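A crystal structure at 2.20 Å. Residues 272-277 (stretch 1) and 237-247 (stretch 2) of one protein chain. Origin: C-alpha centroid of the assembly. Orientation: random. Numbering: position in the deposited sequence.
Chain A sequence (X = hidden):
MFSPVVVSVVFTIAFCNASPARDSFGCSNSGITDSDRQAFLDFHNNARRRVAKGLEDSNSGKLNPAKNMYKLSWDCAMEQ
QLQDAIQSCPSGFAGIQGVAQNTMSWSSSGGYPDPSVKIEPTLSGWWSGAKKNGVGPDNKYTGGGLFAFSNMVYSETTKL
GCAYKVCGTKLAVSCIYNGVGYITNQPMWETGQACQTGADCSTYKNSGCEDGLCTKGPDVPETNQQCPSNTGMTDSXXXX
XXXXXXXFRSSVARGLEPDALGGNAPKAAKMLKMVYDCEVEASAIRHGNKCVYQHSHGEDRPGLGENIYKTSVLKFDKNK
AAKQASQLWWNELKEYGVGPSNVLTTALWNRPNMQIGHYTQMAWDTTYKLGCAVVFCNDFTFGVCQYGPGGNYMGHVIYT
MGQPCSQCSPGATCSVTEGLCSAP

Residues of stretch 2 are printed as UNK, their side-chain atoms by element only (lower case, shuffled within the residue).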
ATOM      1  N   LEU A 272      10.822  15.424  16.970  1.00 21.93           N
ATOM      2  CA  LEU A 272      12.081  14.699  16.904  1.00 22.02           C
ATOM      3  C   LEU A 272      12.147  13.738  15.698  1.00 22.23           C
ATOM      4  O   LEU A 272      11.133  13.141  15.268  1.00 20.19           O
ATOM      5  CB  LEU A 272      12.243  13.903  18.192  1.00 23.46           C
ATOM      6  CG  LEU A 272      12.443  14.738  19.456  1.00 24.45           C
ATOM      7  CD1 LEU A 272      12.161  13.793  20.631  1.00 26.14           C
ATOM      8  CD2 LEU A 272      13.847  15.297  19.515  1.00 20.83           C
ATOM      9  N   LYS A 273      13.342  13.607  15.146  1.00 21.48           N
ATOM     10  CA  LYS A 273      13.559  12.700  14.029  1.00 22.39           C
ATOM     11  C   LYS A 273      13.688  11.308  14.597  1.00 21.81           C
ATOM     12  O   LYS A 273      14.460  11.101  15.510  1.00 22.00           O
ATOM     13  CB  LYS A 273      14.856  13.065  13.266  1.00 22.25           C
ATOM     14  CG  LYS A 273      15.059  12.249  11.961  1.00 21.57           C
ATOM     15  CD  LYS A 273      16.245  12.817  11.129  1.00 28.40           C
ATOM     16  CE  LYS A 273      16.280  12.227   9.729  1.00 28.74           C
ATOM     17  NZ  LYS A 273      17.575  12.558   9.094  1.00 36.07           N
ATOM     18  N   MET A 274      12.946  10.353  14.053  1.00 21.78           N
ATOM     19  CA  MET A 274      13.036   8.970  14.542  1.00 22.28           C
ATOM     20  C   MET A 274      14.289   8.262  14.065  1.00 22.33           C
ATOM     21  O   MET A 274      14.743   8.449  12.944  1.00 23.20           O
ATOM     22  CB  MET A 274      11.810   8.131  14.119  1.00 22.56           C
ATOM     23  CG  MET A 274      10.544   8.426  14.888  1.00 20.55           C
ATOM     24  SD  MET A 274       9.093   7.676  14.155  1.00 22.19           S
ATOM     25  CE  MET A 274       7.976   7.905  15.536  1.00 23.21           C
ATOM     26  N   VAL A 275      14.806   7.413  14.932  1.00 22.91           N
ATOM     27  CA  VAL A 275      15.880   6.509  14.568  1.00 24.20           C
ATOM     28  C   VAL A 275      15.371   5.058  14.739  1.00 24.21           C
ATOM     29  O   VAL A 275      14.569   4.795  15.658  1.00 24.22           O
ATOM     30  CB  VAL A 275      17.184   6.756  15.423  1.00 25.01           C
ATOM     31  CG1 VAL A 275      17.831   8.083  15.077  1.00 26.43           C
ATOM     32  CG2 VAL A 275      16.912   6.743  16.875  1.00 24.70           C
ATOM     33  N   TYR A 276      15.828   4.161  13.871  1.00 21.82           N
ATOM     34  CA  TYR A 276      15.564   2.754  13.982  1.00 22.30           C
ATOM     35  C   TYR A 276      16.324   2.085  15.157  1.00 22.27           C
ATOM     36  O   TYR A 276      17.502   2.346  15.374  1.00 22.45           O
ATOM     37  CB  TYR A 276      15.849   2.050  12.647  1.00 20.86           C
ATOM     38  CG  TYR A 276      14.950   0.848  12.487  1.00 22.54           C
ATOM     39  CD1 TYR A 276      13.661   0.987  12.013  1.00 23.72           C
ATOM     40  CD2 TYR A 276      15.366  -0.431  12.891  1.00 20.52           C
ATOM     41  CE1 TYR A 276      12.819  -0.104  11.936  1.00 22.87           C
ATOM     42  CE2 TYR A 276      14.550  -1.484  12.785  1.00 18.16           C
ATOM     43  CZ  TYR A 276      13.283  -1.333  12.295  1.00 19.93           C
ATOM     44  OH  TYR A 276      12.442  -2.432  12.220  1.00 23.24           O
ATOM     45  N   ASP A 277      15.652   1.234  15.925  1.00 22.63           N
ATOM     46  CA  ASP A 277      16.232   0.696  17.145  1.00 22.19           C
ATOM     47  C   ASP A 277      16.018  -0.794  17.185  1.00 23.94           C
ATOM     48  O   ASP A 277      14.859  -1.297  17.194  1.00 25.20           O
ATOM     49  CB  ASP A 277      15.627   1.383  18.369  1.00 21.63           C
ATOM     50  CG  ASP A 277      16.254   0.928  19.662  1.00 20.11           C
ATOM     51  OD1 ASP A 277      16.995   1.706  20.257  1.00 26.31           O
ATOM     52  OD2 ASP A 277      16.035  -0.205  20.104  1.00 20.53           O
ATOM     53  N   UNK A 237      12.984  -3.278   4.585  1.00 22.28           N
ATOM     54  CA  UNK A 237      11.723  -3.089   5.318  1.00 21.04           C
ATOM     55  C   UNK A 237      11.867  -2.061   6.444  1.00 21.82           C
ATOM     56  O   UNK A 237      10.959  -1.239   6.626  1.00 19.95           O
ATOM     57  c   UNK A 237      11.116  -4.415   5.807  1.00 22.52           C
ATOM     58  c   UNK A 237      11.046  -5.455   4.623  1.00 20.66           C
ATOM     59  c   UNK A 237       9.694  -4.226   6.381  1.00 19.51           C
ATOM     60  N   UNK A 238      13.011  -2.087   7.139  1.00 22.02           N
ATOM     61  CA  UNK A 238      13.326  -1.131   8.185  1.00 22.47           C
ATOM     62  C   UNK A 238      13.284   0.263   7.603  1.00 23.29           C
ATOM     63  O   UNK A 238      12.624   1.156   8.156  1.00 23.35           O
ATOM     64  n   UNK A 238      16.205  -4.274  10.908  1.00 19.43           N
ATOM     65  n   UNK A 238      17.625  -5.442   9.510  1.00 21.20           N
ATOM     66  c   UNK A 238      14.698  -1.400   8.805  1.00 21.72           C
ATOM     67  c   UNK A 238      14.840  -2.780   9.503  1.00 21.16           C
ATOM     68  n   UNK A 238      16.740  -6.466  11.361  1.00 12.81           N
ATOM     69  c   UNK A 238      16.855  -5.392  10.591  1.00 17.51           C
ATOM     70  c   UNK A 238      16.225  -3.037  10.131  1.00 18.04           C
ATOM     71  N   UNK A 239      14.017   0.473   6.511  1.00 24.35           N
ATOM     72  CA  UNK A 239      14.087   1.809   5.882  1.00 23.75           C
ATOM     73  C   UNK A 239      12.731   2.270   5.325  1.00 23.01           C
ATOM     74  O   UNK A 239      12.465   3.454   5.257  1.00 22.50           O
ATOM     75  o   UNK A 239      17.276   0.993   4.426  1.00 29.06           O
ATOM     76  o   UNK A 239      16.882   1.946   6.394  1.00 32.87           O
ATOM     77  c   UNK A 239      15.108   1.849   4.769  1.00 24.30           C
ATOM     78  c   UNK A 239      16.517   1.568   5.242  1.00 29.29           C
ATOM     79  N   UNK A 240      11.894   1.341   4.895  1.00 21.80           N
ATOM     80  CA  UNK A 240      10.574   1.716   4.536  1.00 22.03           C
ATOM     81  C   UNK A 240       9.797   2.331   5.712  1.00 21.89           C
ATOM     82  O   UNK A 240       9.321   3.472   5.619  1.00 22.48           O
ATOM     83  c   UNK A 240       8.494   1.046   3.398  1.00 22.33           C
ATOM     84  o   UNK A 240      10.581   0.162   2.750  1.00 23.60           O
ATOM     85  c   UNK A 240       9.832   0.576   3.891  1.00 22.16           C
ATOM     86  N   UNK A 241       9.675   1.603   6.817  1.00 20.66           N
ATOM     87  CA  UNK A 241       8.989   2.149   7.998  1.00 19.70           C
ATOM     88  C   UNK A 241       9.570   3.468   8.429  1.00 19.57           C
ATOM     89  O   UNK A 241       8.800   4.382   8.751  1.00 19.76           O
ATOM     90  c   UNK A 241       7.450  -2.304   9.006  1.00 17.98           C
ATOM     91  c   UNK A 241       7.994   0.069   9.131  1.00 17.77           C
ATOM     92  c   UNK A 241       9.021   1.195   9.192  1.00 19.21           C
ATOM     93  c   UNK A 241       5.665  -0.700   9.228  1.00 13.72           C
ATOM     94  c   UNK A 241       6.102  -2.020   9.117  1.00 17.20           C
ATOM     95  c   UNK A 241       8.400  -1.262   9.037  1.00 20.75           C
ATOM     96  c   UNK A 241       6.638   0.336   9.253  1.00 22.23           C
ATOM     97  N   UNK A 242      10.911   3.565   8.453  1.00 19.47           N
ATOM     98  CA  UNK A 242      11.594   4.676   9.053  1.00 19.76           C
ATOM     99  C   UNK A 242      11.414   5.923   8.213  1.00 19.76           C
ATOM    100  O   UNK A 242      11.118   6.982   8.771  1.00 20.51           O
ATOM    101  c   UNK A 242      13.454   5.616  11.488  1.00 20.28           C
ATOM    102  c   UNK A 242      13.067   4.351   9.349  1.00 19.74           C
ATOM    103  c   UNK A 242      15.442   5.034  10.056  1.00 18.65           C
ATOM    104  c   UNK A 242      13.922   5.390  10.075  1.00 20.79           C
ATOM    105  N   UNK A 243      11.580   5.790   6.890  1.00 20.17           N
ATOM    106  CA  UNK A 243      11.427   6.896   5.957  1.00 20.36           C
ATOM    107  C   UNK A 243       9.972   7.348   5.872  1.00 20.42           C
ATOM    108  O   UNK A 243       9.729   8.549   5.865  1.00 22.13           O
ATOM    109  c   UNK A 243      11.917   6.550   4.556  1.00 19.93           C
ATOM    110  o   UNK A 243      11.149   5.460   4.055  1.00 22.11           O
ATOM    111  N   UNK A 244       9.027   6.404   5.776  1.00 19.61           N
ATOM    112  CA  UNK A 244       7.604   6.772   5.757  1.00 19.12           C
ATOM    113  C   UNK A 244       7.188   7.485   7.048  1.00 18.53           C
ATOM    114  O   UNK A 244       6.474   8.483   7.007  1.00 19.98           O
ATOM    115  c   UNK A 244       6.969   5.023   4.031  1.00 15.22           C
ATOM    116  c   UNK A 244       5.189   6.078   5.466  1.00 17.03           C
ATOM    117  c   UNK A 244       6.663   5.597   5.428  1.00 19.81           C
ATOM    118  N   UNK A 245       7.671   7.021   8.190  1.00 18.40           N
ATOM    119  CA  UNK A 245       7.433   7.750   9.450  1.00 17.80           C
ATOM    120  C   UNK A 245       7.963   9.141   9.449  1.00 17.24           C
ATOM    121  O   UNK A 245       7.211  10.109   9.705  1.00 18.49           O
ATOM    122  n   UNK A 245       5.470   4.649  12.134  1.00 22.65           N
ATOM    123  c   UNK A 245       6.209   5.805  12.255  1.00 21.14           C
ATOM    124  c   UNK A 245       7.911   6.999  10.679  1.00 17.98           C
ATOM    125  c   UNK A 245       6.942   5.930  11.121  1.00 19.98           C
ATOM    126  n   UNK A 245       6.634   4.822  10.341  1.00 17.48           N
ATOM    127  c   UNK A 245       5.757   4.068  10.978  1.00 16.52           C
ATOM    128  N   UNK A 246       9.247   9.257   9.171  1.00 16.72           N
ATOM    129  CA  UNK A 246       9.920  10.540   9.212  1.00 17.01           C
ATOM    130  C   UNK A 246       9.431  11.561   8.242  1.00 16.53           C
ATOM    131  O   UNK A 246       9.410  12.720   8.592  1.00 16.45           O
ATOM    132  c   UNK A 246      12.068  10.138  10.517  1.00 18.14           C
ATOM    133  c   UNK A 246      11.447  10.402   9.136  1.00 17.07           C
ATOM    134  n   UNK A 246      13.089   9.255  10.615  1.00 20.55           N
ATOM    135  o   UNK A 246      11.630  10.730  11.469  1.00 17.54           O
ATOM    136  N   UNK A 247       9.062  11.115   7.032  1.00 16.78           N
ATOM    137  CA  UNK A 247       8.568  11.981   6.036  1.00 18.50           C
ATOM    138  C   UNK A 247       7.189  12.560   6.393  1.00 18.35           C
ATOM    139  O   UNK A 247       6.880  13.697   6.059  1.00 17.37           O
ATOM    140  o   UNK A 247      10.943  10.632   2.046  1.00 35.34           O
ATOM    141  c   UNK A 247       9.867  11.078   4.090  1.00 24.46           C
ATOM    142  c   UNK A 247       8.512  11.256   4.697  1.00 20.04           C
ATOM    143  o   UNK A 247       8.756  10.446   2.047  1.00 38.89           O
ATOM    144  c   UNK A 247       9.845  10.690   2.626  1.00 31.90           C
TER

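Position 237 carries three side-chain carbons, one bonded to the other two. Branching directly at CB makes it Val 237. It is buried but makes no contact with stretch 1, so its apolar side chain packs elsewhere in the structure.

At position 238 three carbons lead to a nitrogen, then to a carbon bearing two more nitrogens. CB sits over one face of the Tyr 276 ring, 3.8 Å from its centroid and 12° off the normal, a CH-pi contact; the third carbon comes within 3.5 Å of Tyr 276 CE2. The guanidinium makes this Arg 238, and the third carbon is CD. The long aliphatic stem can thus line the ring while the charged end is hydrogen-bonded outside the two stretches.

Position 239 has two carbons, the second carrying two oxygens, and makes no contact with stretch 1. A carboxylate on a short stem is Asp 239, exposed, as suits a charge.

Position 240 has one carbon bearing an oxygen and a carbon, out of reach of stretch 1. That is the pattern of Thr 240, whose hydroxyl is hydrogen-bonded to a residue just outside the stretch.

At position 241 one carbon leads to a ring of six carbons with no oxygen attached. CB points toward stretch 1 without making contact. This is Phe 241; the ring is buried, as an apolar group can be without cost.

Position 242 shows four carbons, forked at the second. One carbon of the fork lies 3.4 Å from Met 274 O and 4.0 Å from Met 274 CB, the other 4.0 Å from Tyr 276 CB. It is Leu 242, with CD1 and CD2 in those places; branching beyond CB lets both methyls reach stretch 1.

Position 243 has one carbon and one oxygen, out of reach of stretch 1: Ser 243. Its OG donates to Asp 239 O at 2.7 Å, a bond back into the helix that a short hydroxyl makes easily.

Position 244, again one carbon carrying two, is far from stretch 1. It is Val 244, compact and apolar at a partly exposed position.

Position 245 has one carbon and a five-membered ring of three carbons and two nitrogens. CB meets Met 274 SD at 3.7 Å, with the sulfur oblique to the ring. This is His 245; ND1 donates to Phe 241 O at 2.7 Å, and NE2 is bonded elsewhere.

Position 246 has two carbons, the second with one oxygen and one nitrogen. Met 274 N donates to the oxygen at 2.9 Å, and the nitrogen donates to Met 274 O at 3.0 Å. The carboxamide of Asn 246 holds both acceptor and donor, so OD1 and ND2 serve both backbone groups of one residue.

Position 247, three carbons with two oxygens on the third, is out of reach. It is Glu 247, exposed, where its charge can be solvated.

The contact therefore rests on one face of the helix. Asn 246 fixes the backbone of Met 274 through two hydrogen bonds, Leu 242 fills the space between Met 274 and Tyr 276, and Arg 238 packs against one face of the Tyr 276 ring. Together the stretches bury 444 Å².

Stretch 2 (237-247) VRDTFLSVHNE
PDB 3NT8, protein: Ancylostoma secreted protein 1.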